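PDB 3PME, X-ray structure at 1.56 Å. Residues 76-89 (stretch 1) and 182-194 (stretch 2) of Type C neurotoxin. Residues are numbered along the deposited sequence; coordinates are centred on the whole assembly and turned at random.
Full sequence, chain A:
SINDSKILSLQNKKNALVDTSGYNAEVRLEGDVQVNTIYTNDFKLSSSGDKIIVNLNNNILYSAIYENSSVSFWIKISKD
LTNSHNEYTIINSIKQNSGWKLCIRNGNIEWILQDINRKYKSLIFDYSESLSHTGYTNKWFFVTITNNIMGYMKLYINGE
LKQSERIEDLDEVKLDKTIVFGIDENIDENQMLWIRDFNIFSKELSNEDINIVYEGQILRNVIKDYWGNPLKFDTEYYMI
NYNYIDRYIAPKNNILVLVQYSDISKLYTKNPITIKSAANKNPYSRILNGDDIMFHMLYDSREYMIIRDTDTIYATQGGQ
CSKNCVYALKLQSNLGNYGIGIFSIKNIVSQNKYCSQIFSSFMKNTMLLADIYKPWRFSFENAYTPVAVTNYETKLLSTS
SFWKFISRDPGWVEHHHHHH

Stretch 1 76-89: KISKDLTNSHNEYT
Stretch 2, residues 182-194: GIDENIDENQMLW

Stretch 2 meets stretch 1 first as a loop beside the strand 87-89 and last as a strand antiparallel to 76-77. Gly182 opens it at phi/psi 150/157, where a CB would jam against the carbonyl oxygen of the preceding residue, so glycine suits the site. Its O lies 3.0 Å from Thr89 O; both are acceptors, and no hydrogen bond joins them.

Ile183 (phi/psi -103/123, chi1 m, chi2 t) is buried, and its branched side chain reaches two apolar neighbours: CD1 is 4.1 Å from Leu81 CD2, and CG2 is 4.0 Å from Tyr88 CD1. At Asp184 (-91/-29) the backbone N gives its proton to a water, 2.6 Å away, which in turn donates to Thr89 O at 2.7 Å and Glu185 OE2 at 2.4 Å.

The CA-to-CB bond of Glu185 (-65/163) points toward stretch 1, with an off-well chi1 of 5° and chi2 m. Its carboxylate supplies an acceptor to the strand edge, Thr89 N donating to Glu185 OE2 at 3.2 Å, while its CG packs 3.1 Å from CD1 of Tyr88, which has chi1 m and chi2 -96°. The CA-to-CB bond of Asn186 (-72/131) points away from stretch 1; its backbone O sits near the plane of the Tyr88 ring and accepts from a second water at 3.0 Å. That water accepts from Tyr88 OH at 2.6 Å and donates to Gln191 OE1 at 2.7 Å. Within stretch 1, Ser84 OG donates to Tyr88 OH at 2.6 Å. Ile187 (-133/145, chi1 p, chi2 t) places its CG2 3.8 Å from Tyr88 CE1.

A type I turn runs from Asp188 (-74/169) through Glu189 (-59/-31) and Asn190 (-90/2) to Gln191 (-96/114), closed by Gln191 N to Asp188 O at 3.0 Å. Asn190, chi1 m, donates weakly from ND2 to Asp80 OD2 at 3.3 Å, while its O accepts from Ser78 OG at 2.8 Å. The amide of Gln191 (chi1 m, chi2 t, chi3 -37°) uses both ends: NE2 donates to Asp80 O at 3.2 Å, almost linearly at 175°, and OE1 accepts from Asp188 N at 2.8 Å.

Met192 is extended (-161/163), its CB directed away, and its backbone pairs with Ser78: Ser78 N donates to Met192 O at 3.0 Å and Met192 N to Ser78 OG at 3.2 Å. Ser78, chi1 p, suits its N-cap position because the same OG accepts from Leu81 N at 3.3 Å.

The antiparallel strands then align Leu193 with Ile77 (CA to CA 4.4 Å, non-hydrogen-bonded) and Trp194 with Lys76 (CA to CA 5.1 Å, hydrogen-bonded). Leu193 (-151/163, chi1 p, chi2 p) shares a sheet face with Ile77 and places CD2 4.1 Å from Leu81 CD2. Trp194 (-126/145, chi1 m, chi2 -105°) donates from N to Lys76 O at 2.8 Å and receives Lys76 N at its O, 2.9 Å. The Lys76 side chain, t, t, t, m, carries NZ over the indole face, 3.2 Å from Trp194 CZ3, a cation-pi contact 25° off the ring normal.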

ATOM      1  N   LYS A  76      -7.605  -3.524  -2.120  1.00 16.59           N
ATOM      2  CA  LYS A  76      -7.529  -2.182  -1.548  1.00 16.12           C
ATOM      3  C   LYS A  76      -8.974  -1.707  -1.454  1.00 17.22           C
ATOM      4  O   LYS A  76      -9.657  -1.601  -2.472  1.00 18.18           O
ATOM      5  CB  LYS A  76      -6.713  -1.268  -2.467  1.00 17.24           C
ATOM      6  CG  LYS A  76      -6.673   0.185  -2.034  1.00 17.94           C
ATOM      7  CD  LYS A  76      -5.706   0.957  -2.929  1.00 17.08           C
ATOM      8  CE  LYS A  76      -5.672   2.454  -2.579  1.00 18.55           C
ATOM      9  NZ  LYS A  76      -6.911   3.136  -3.043  1.00 18.35           N
ATOM     10  N   ILE A  77      -9.451  -1.463  -0.234  1.00 16.89           N
ATOM     11  CA  ILE A  77     -10.867  -1.205   0.016  1.00 14.94           C
ATOM     12  C   ILE A  77     -11.055   0.215   0.568  1.00 18.22           C
ATOM     13  O   ILE A  77     -10.469   0.570   1.579  1.00 18.09           O
ATOM     14  CB  ILE A  77     -11.472  -2.257   0.973  1.00 16.77           C
ATOM     15  CG1 ILE A  77     -11.190  -3.669   0.450  1.00 18.30           C
ATOM     16  CG2 ILE A  77     -12.972  -2.061   1.111  1.00 17.21           C
ATOM     17  CD1 ILE A  77     -11.264  -4.733   1.530  1.00 21.00           C
ATOM     18  N   SER A  78     -11.854   1.030  -0.111  1.00 17.80           N
ATOM     19  CA  SER A  78     -12.009   2.426   0.288  1.00 18.37           C
ATOM     20  C   SER A  78     -12.473   2.590   1.731  1.00 20.54           C
ATOM     21  O   SER A  78     -13.076   1.691   2.320  1.00 19.92           O
ATOM     22  CB  SER A  78     -12.960   3.160  -0.664  1.00 20.25           C
ATOM     23  OG  SER A  78     -14.319   2.852  -0.384  1.00 22.67           O
ATOM     24  N   LYS A  79     -12.175   3.747   2.304  1.00 20.14           N
ATOM     25  CA  LYS A  79     -12.608   4.048   3.661  1.00 18.76           C
ATOM     26  C   LYS A  79     -14.125   3.946   3.816  1.00 21.90           C
ATOM     27  O   LYS A  79     -14.613   3.349   4.779  1.00 22.17           O
ATOM     28  CB  LYS A  79     -12.123   5.441   4.079  1.00 20.47           C
ATOM     29  CG  LYS A  79     -12.691   5.903   5.416  1.00 23.97           C
ATOM     30  CD  LYS A  79     -12.135   7.270   5.849  1.00 26.07           C
ATOM     31  CE  LYS A  79     -12.435   8.350   4.831  1.00 30.41           C
ATOM     32  NZ  LYS A  79     -12.039   9.711   5.313  1.00 33.39           N
ATOM     33  N   ASP A  80     -14.879   4.515   2.881  1.00 22.34           N
ATOM     34  CA  ASP A  80     -16.338   4.512   3.015  1.00 25.10           C
ATOM     35  C   ASP A  80     -16.933   3.107   2.924  1.00 25.93           C
ATOM     36  O   ASP A  80     -17.935   2.818   3.574  1.00 27.47           O
ATOM     37  CB  ASP A  80     -17.005   5.445   1.999  1.00 27.01           C
ATOM     38  CG  ASP A  80     -16.893   6.916   2.388  1.00 34.46           C
ATOM     39  OD1 ASP A  80     -16.074   7.243   3.264  1.00 38.16           O
ATOM     40  OD2 ASP A  80     -17.625   7.745   1.809  1.00 38.59           O
ATOM     41  N   LEU A  81     -16.317   2.234   2.126  1.00 21.93           N
ATOM     42  CA  LEU A  81     -16.800   0.865   2.025  1.00 21.59           C
ATOM     43  C   LEU A  81     -16.409   0.103   3.287  1.00 23.56           C
ATOM     44  O   LEU A  81     -17.189  -0.686   3.816  1.00 24.68           O
ATOM     45  CB  LEU A  81     -16.230   0.192   0.783  1.00 22.00           C
ATOM     46  CG  LEU A  81     -16.714  -1.217   0.464  1.00 25.04           C
ATOM     47  CD1 LEU A  81     -18.224  -1.278   0.597  1.00 27.41           C
ATOM     48  CD2 LEU A  81     -16.273  -1.587  -0.941  1.00 25.11           C
ATOM     49  N   THR A  82     -15.204   0.365   3.783  1.00 21.17           N
ATOM     50  CA  THR A  82     -14.693  -0.285   4.990  1.00 22.11           C
ATOM     51  C   THR A  82     -15.532   0.065   6.218  1.00 25.03           C
ATOM     52  O   THR A  82     -15.782  -0.783   7.078  1.00 23.77           O
ATOM     53  CB  THR A  82     -13.227   0.119   5.240  1.00 21.84           C
ATOM     54  OG1 THR A  82     -12.426  -0.326   4.137  1.00 20.64           O
ATOM     55  CG2 THR A  82     -12.700  -0.499   6.538  1.00 21.33           C
ATOM     56  N   ASN A  83     -15.973   1.317   6.272  1.00 25.01           N
ATOM     57  CA  ASN A  83     -16.760   1.842   7.389  1.00 26.24           C
ATOM     58  C   ASN A  83     -18.168   1.262   7.462  1.00 26.09           C
ATOM     59  O   ASN A  83     -18.825   1.317   8.502  1.00 29.65           O
ATOM     60  CB  ASN A  83     -16.828   3.371   7.285  1.00 27.13           C
ATOM     61  CG  ASN A  83     -17.543   4.014   8.458  1.00 35.26           C
ATOM     62  OD1 ASN A  83     -17.168   3.811   9.616  1.00 37.08           O
ATOM     63  ND2 ASN A  83     -18.574   4.811   8.163  1.00 33.25           N
ATOM     64  N   SER A  84     -18.634   0.703   6.355  1.00 25.48           N
ATOM     65  CA  SER A  84     -19.980   0.143   6.292  1.00 25.43           C
ATOM     66  C   SER A  84     -20.138  -1.133   7.129  1.00 29.54           C
ATOM     67  O   SER A  84     -19.290  -2.026   7.096  1.00 27.18           O
ATOM     68  CB  SER A  84     -20.358  -0.136   4.840  1.00 28.23           C
ATOM     69  OG  SER A  84     -21.653  -0.692   4.755  1.00 26.49           O
ATOM     70  N   HIS A  85     -21.242  -1.217   7.866  1.00 26.30           N
ATOM     71  CA  HIS A  85     -21.534  -2.390   8.675  1.00 27.47           C
ATOM     72  C   HIS A  85     -22.093  -3.515   7.818  1.00 28.73           C
ATOM     73  O   HIS A  85     -22.195  -4.658   8.271  1.00 29.46           O
ATOM     74  CB  HIS A  85     -22.555  -2.041   9.764  1.00 26.29           C
ATOM     75  CG  HIS A  85     -22.026  -1.134  10.827  1.00 32.79           C
ATOM     76  ND1 HIS A  85     -22.071   0.241  10.724  1.00 33.82           N
ATOM     77  CD2 HIS A  85     -21.455  -1.402  12.025  1.00 37.56           C
ATOM     78  CE1 HIS A  85     -21.544   0.780  11.809  1.00 35.65           C
ATOM     79  NE2 HIS A  85     -21.160  -0.195  12.613  1.00 36.22           N
ATOM     80  N   ASN A  86     -22.471  -3.183   6.588  1.00 27.43           N
ATOM     81  CA  ASN A  86     -23.152  -4.125   5.704  1.00 27.98           C
ATOM     82  C   ASN A  86     -22.223  -5.196   5.124  1.00 29.16           C
ATOM     83  O   ASN A  86     -20.997  -5.112   5.261  1.00 28.17           O
ATOM     84  CB  ASN A  86     -23.859  -3.380   4.569  1.00 29.11           C
ATOM     85  CG  ASN A  86     -24.846  -2.337   5.077  1.00 30.14           C
ATOM     86  OD1 ASN A  86     -25.204  -2.326   6.256  1.00 34.20           O
ATOM     87  ND2 ASN A  86     -25.278  -1.445   4.188  1.00 31.85           N
ATOM     88  N   GLU A  87     -22.827  -6.200   4.493  1.00 27.21           N
ATOM     89  CA  GLU A  87     -22.098  -7.274   3.828  1.00 27.95           C
ATOM     90  C   GLU A  87     -22.189  -7.131   2.315  1.00 26.03           C
ATOM     91  O   GLU A  87     -23.270  -6.909   1.773  1.00 31.21           O
ATOM     92  CB  GLU A  87     -22.665  -8.633   4.242  1.00 29.28           C
ATOM     93  CG  GLU A  87     -22.100  -9.796   3.446  1.00 32.24           C
ATOM     94  CD  GLU A  87     -22.716 -11.117   3.854  1.00 39.42           C
ATOM     95  OE1 GLU A  87     -22.413 -11.591   4.968  1.00 41.39           O
ATOM     96  OE2 GLU A  87     -23.510 -11.671   3.065  1.00 44.95           O
ATOM     97  N   TYR A  88     -21.050  -7.247   1.637  1.00 24.69           N
ATOM     98  CA  TYR A  88     -20.995  -7.115   0.185  1.00 26.15           C
ATOM     99  C   TYR A  88     -20.288  -8.330  -0.398  1.00 27.50           C
ATOM    100  O   TYR A  88     -19.163  -8.631  -0.008  1.00 26.71           O
ATOM    101  CB  TYR A  88     -20.216  -5.852  -0.219  1.00 22.32           C
ATOM    102  CG  TYR A  88     -20.730  -4.575   0.425  1.00 26.37           C
ATOM    103  CD1 TYR A  88     -21.622  -3.751  -0.239  1.00 32.23           C
ATOM    104  CD2 TYR A  88     -20.345  -4.220   1.714  1.00 25.74           C
ATOM    105  CE1 TYR A  88     -22.107  -2.591   0.356  1.00 27.29           C
ATOM    106  CE2 TYR A  88     -20.823  -3.066   2.312  1.00 27.02           C
ATOM    107  CZ  TYR A  88     -21.703  -2.260   1.629  1.00 28.69           C
ATOM    108  OH  TYR A  88     -22.183  -1.118   2.235  1.00 32.54           O
ATOM    109  N   THR A  89     -20.939  -9.033  -1.318  1.00 25.48           N
ATOM    110  CA  THR A  89     -20.243 -10.074  -2.062  1.00 24.92           C
ATOM    111  C   THR A  89     -19.393  -9.409  -3.136  1.00 23.03           C
ATOM    112  O   THR A  89     -19.893  -8.598  -3.913  1.00 26.85           O
ATOM    113  CB  THR A  89     -21.226 -11.072  -2.700  1.00 26.38           C
ATOM    114  OG1 THR A  89     -21.933 -11.763  -1.661  1.00 29.75           O
ATOM    115  CG2 THR A  89     -20.477 -12.093  -3.547  1.00 27.10           C
ATOM    116  N   GLY A 182     -17.536  -8.367  -8.693  1.00 21.42           N
ATOM    117  CA  GLY A 182     -18.391  -7.193  -8.695  1.00 26.85           C
ATOM    118  C   GLY A 182     -19.325  -7.075  -7.515  1.00 28.77           C
ATOM    119  O   GLY A 182     -19.666  -8.073  -6.875  1.00 27.62           O
ATOM    120  N   ILE A 183     -19.748  -5.846  -7.228  1.00 27.29           N
ATOM    121  CA  ILE A 183     -20.663  -5.576  -6.126  1.00 30.41           C
ATOM    122  C   ILE A 183     -22.077  -5.334  -6.640  1.00 36.77           C
ATOM    123  O   ILE A 183     -22.301  -4.448  -7.466  1.00 38.06           O
ATOM    124  CB  ILE A 183     -20.203  -4.350  -5.320  1.00 36.29           C
ATOM    125  CG1 ILE A 183     -18.774  -4.559  -4.821  1.00 35.41           C
ATOM    126  CG2 ILE A 183     -21.158  -4.067  -4.168  1.00 36.32           C
ATOM    127  CD1 ILE A 183     -18.165  -3.328  -4.177  1.00 38.44           C
ATOM    128  N   ASP A 184     -23.026  -6.126  -6.150  1.00 41.26           N
ATOM    129  CA  ASP A 184     -24.421  -6.023  -6.576  1.00 44.07           C
ATOM    130  C   ASP A 184     -25.240  -5.079  -5.703  1.00 45.01           C
ATOM    131  O   ASP A 184     -26.214  -4.482  -6.168  1.00 49.46           O
ATOM    132  CB  ASP A 184     -25.081  -7.404  -6.604  1.00 45.72           C
ATOM    133  CG  ASP A 184     -25.192  -7.967  -8.007  1.00 47.95           C
ATOM    134  OD1 ASP A 184     -25.147  -7.176  -8.974  1.00 45.42           O
ATOM    135  OD2 ASP A 184     -25.337  -9.200  -8.141  1.00 52.79           O
ATOM    136  N   GLU A 185     -24.856  -4.953  -4.437  1.00 44.22           N
ATOM    137  CA  GLU A 185     -25.566  -4.057  -3.534  1.00 46.15           C
ATOM    138  C   GLU A 185     -25.422  -2.614  -3.982  1.00 48.73           C
ATOM    139  O   GLU A 185     -24.548  -2.278  -4.786  1.00 47.43           O
ATOM    140  CB  GLU A 185     -25.055  -4.199  -2.100  1.00 46.05           C
ATOM    141  CG  GLU A 185     -23.867  -5.116  -1.965  1.00 44.56           C
ATOM    142  CD  GLU A 185     -24.268  -6.567  -1.983  1.00 46.10           C
ATOM    143  OE1 GLU A 185     -25.379  -6.871  -1.496  1.00 51.62           O
ATOM    144  OE2 GLU A 185     -23.473  -7.402  -2.476  1.00 43.40           O
ATOM    145  N   ASN A 186     -26.294  -1.764  -3.456  1.00 50.84           N
ATOM    146  CA  ASN A 186     -26.189  -0.338  -3.694  1.00 52.06           C
ATOM    147  C   ASN A 186     -25.008   0.205  -2.912  1.00 48.59           C
ATOM    148  O   ASN A 186     -24.846  -0.093  -1.725  1.00 49.86           O
ATOM    149  CB  ASN A 186     -27.476   0.372  -3.274  1.00 55.11           C
ATOM    150  CG  ASN A 186     -27.520   1.818  -3.732  1.00 55.30           C
ATOM    151  OD1 ASN A 186     -26.536   2.350  -4.247  1.00 58.01           O
ATOM    152  ND2 ASN A 186     -28.668   2.463  -3.547  1.00 61.30           N
ATOM    153  N   ILE A 187     -24.167   0.978  -3.583  1.00 48.01           N
ATOM    154  CA  ILE A 187     -23.022   1.591  -2.930  1.00 44.41           C
ATOM    155  C   ILE A 187     -22.928   3.063  -3.303  1.00 43.54           C
ATOM    156  O   ILE A 187     -23.260   3.449  -4.427  1.00 44.93           O
ATOM    157  CB  ILE A 187     -21.711   0.873  -3.296  1.00 40.77           C
ATOM    158  CG1 ILE A 187     -21.497   0.876  -4.808  1.00 42.26           C
ATOM    159  CG2 ILE A 187     -21.729  -0.555  -2.773  1.00 40.09           C
ATOM    160  CD1 ILE A 187     -20.213   0.197  -5.241  1.00 39.40           C
ATOM    161  N   ASP A 188     -22.487   3.876  -2.347  1.00 41.85           N
ATOM    162  CA  ASP A 188     -22.331   5.317  -2.543  1.00 39.75           C
ATOM    163  C   ASP A 188     -21.112   5.617  -3.416  1.00 39.79           C
ATOM    164  O   ASP A 188     -20.289   4.736  -3.669  1.00 37.84           O
ATOM    165  CB  ASP A 188     -22.194   6.018  -1.187  1.00 41.03           C
ATOM    166  CG  ASP A 188     -23.326   5.667  -0.227  1.00 50.89           C
ATOM    167  OD1 ASP A 188     -24.448   5.384  -0.704  1.00 53.97           O
ATOM    168  OD2 ASP A 188     -23.096   5.676   1.005  1.00 53.73           O
ATOM    169  N   GLU A 189     -20.987   6.865  -3.863  1.00 41.52           N
ATOM    170  CA  GLU A 189     -19.922   7.235  -4.798  1.00 40.55           C
ATOM    171  C   GLU A 189     -18.514   6.975  -4.255  1.00 37.70           C
ATOM    172  O   GLU A 189     -17.594   6.689  -5.020  1.00 42.27           O
ATOM    173  CB  GLU A 189     -20.059   8.698  -5.243  1.00 44.29           C
ATOM    174  CG  GLU A 189     -19.992   9.717  -4.111  1.00 45.43           C
ATOM    175  CD  GLU A 189     -20.043  11.154  -4.611  1.00 52.37           C
ATOM    176  OE1 GLU A 189     -19.598  11.409  -5.752  1.00 54.71           O
ATOM    177  OE2 GLU A 189     -20.525  12.031  -3.860  1.00 58.58           O
ATOM    178  N   ASN A 190     -18.348   7.079  -2.940  1.00 34.37           N
ATOM    179  CA  ASN A 190     -17.036   6.892  -2.325  1.00 33.94           C
ATOM    180  C   ASN A 190     -16.767   5.439  -1.935  1.00 27.40           C
ATOM    181  O   ASN A 190     -15.733   5.119  -1.349  1.00 26.06           O
ATOM    182  CB  ASN A 190     -16.890   7.792  -1.101  1.00 34.38           C
ATOM    183  CG  ASN A 190     -16.854   9.265  -1.461  1.00 40.07           C
ATOM    184  OD1 ASN A 190     -16.407   9.641  -2.546  1.00 36.76           O
ATOM    185  ND2 ASN A 190     -17.318  10.107  -0.542  1.00 41.97           N
ATOM    186  N   GLN A 191     -17.713   4.563  -2.238  1.00 27.65           N
ATOM    187  CA  GLN A 191     -17.540   3.150  -1.934  1.00 27.83           C
ATOM    188  C   GLN A 191     -17.017   2.411  -3.163  1.00 28.01           C
ATOM    189  O   GLN A 191     -17.686   2.328  -4.192  1.00 31.29           O
ATOM    190  CB  GLN A 191     -18.850   2.550  -1.411  1.00 27.57           C
ATOM    191  CG  GLN A 191     -19.233   3.110  -0.042  1.00 27.83           C
ATOM    192  CD  GLN A 191     -20.535   2.554   0.496  1.00 34.04           C
ATOM    193  OE1 GLN A 191     -21.483   2.327  -0.252  1.00 36.46           O
ATOM    194  NE2 GLN A 191     -20.589   2.346   1.806  1.00 33.99           N
ATOM    195  N   MET A 192     -15.796   1.905  -3.050  1.00 22.71           N
ATOM    196  CA  MET A 192     -15.099   1.320  -4.184  1.00 24.39           C
ATOM    197  C   MET A 192     -13.974   0.439  -3.662  1.00 19.87           C
ATOM    198  O   MET A 192     -13.580   0.545  -2.511  1.00 20.23           O
ATOM    199  CB  MET A 192     -14.533   2.427  -5.083  1.00 24.23           C
ATOM    200  CG  MET A 192     -13.415   3.255  -4.427  1.00 23.51           C
ATOM    201  SD  MET A 192     -13.055   4.794  -5.296  1.00 30.15           S
ATOM    202  CE  MET A 192     -14.569   5.697  -4.993  1.00 27.44           C
ATOM    203  N   LEU A 193     -13.468  -0.435  -4.521  1.00 20.52           N
ATOM    204  CA  LEU A 193     -12.300  -1.231  -4.177  1.00 18.19           C
ATOM    205  C   LEU A 193     -11.524  -1.577  -5.428  1.00 19.94           C
ATOM    206  O   LEU A 193     -12.045  -1.498  -6.547  1.00 21.53           O
ATOM    207  CB  LEU A 193     -12.706  -2.517  -3.443  1.00 19.84           C
ATOM    208  CG  LEU A 193     -13.487  -3.566  -4.234  1.00 21.86           C
ATOM    209  CD1 LEU A 193     -12.563  -4.522  -4.953  1.00 25.61           C
ATOM    210  CD2 LEU A 193     -14.397  -4.343  -3.303  1.00 28.48           C
ATOM    211  N   TRP A 194     -10.278  -1.983  -5.221  1.00 18.20           N
ATOM    212  CA  TRP A 194      -9.386  -2.379  -6.299  1.00 19.19           C
ATOM    213  C   TRP A 194      -8.863  -3.756  -5.968  1.00 20.42           C
ATOM    214  O   TRP A 194      -8.625  -4.064  -4.799  1.00 18.30           O
ATOM    215  CB  TRP A 194      -8.178  -1.436  -6.392  1.00 18.71           C
ATOM    216  CG  TRP A 194      -8.465  -0.005  -6.743  1.00 19.62           C
ATOM    217  CD1 TRP A 194      -8.241   0.591  -7.946  1.00 22.75           C
ATOM    218  CD2 TRP A 194      -8.969   1.025  -5.869  1.00 17.85           C
ATOM    219  NE1 TRP A 194      -8.588   1.924  -7.887  1.00 22.79           N
ATOM    220  CE2 TRP A 194      -9.033   2.217  -6.627  1.00 22.66           C
ATOM    221  CE3 TRP A 194      -9.360   1.059  -4.527  1.00 20.40           C
ATOM    222  CZ2 TRP A 194      -9.495   3.424  -6.093  1.00 21.13           C
ATOM    223  CZ3 TRP A 194      -9.818   2.262  -3.994  1.00 19.76           C
ATOM    224  CH2 TRP A 194      -9.879   3.432  -4.783  1.00 21.12           C
TER
HETATM  225  O   HOH W   1     -23.386   0.623   0.741  1.00 40.85           O
HETATM  226  O   HOH W   2     -22.451  -8.082  -4.596  1.00 40.05           O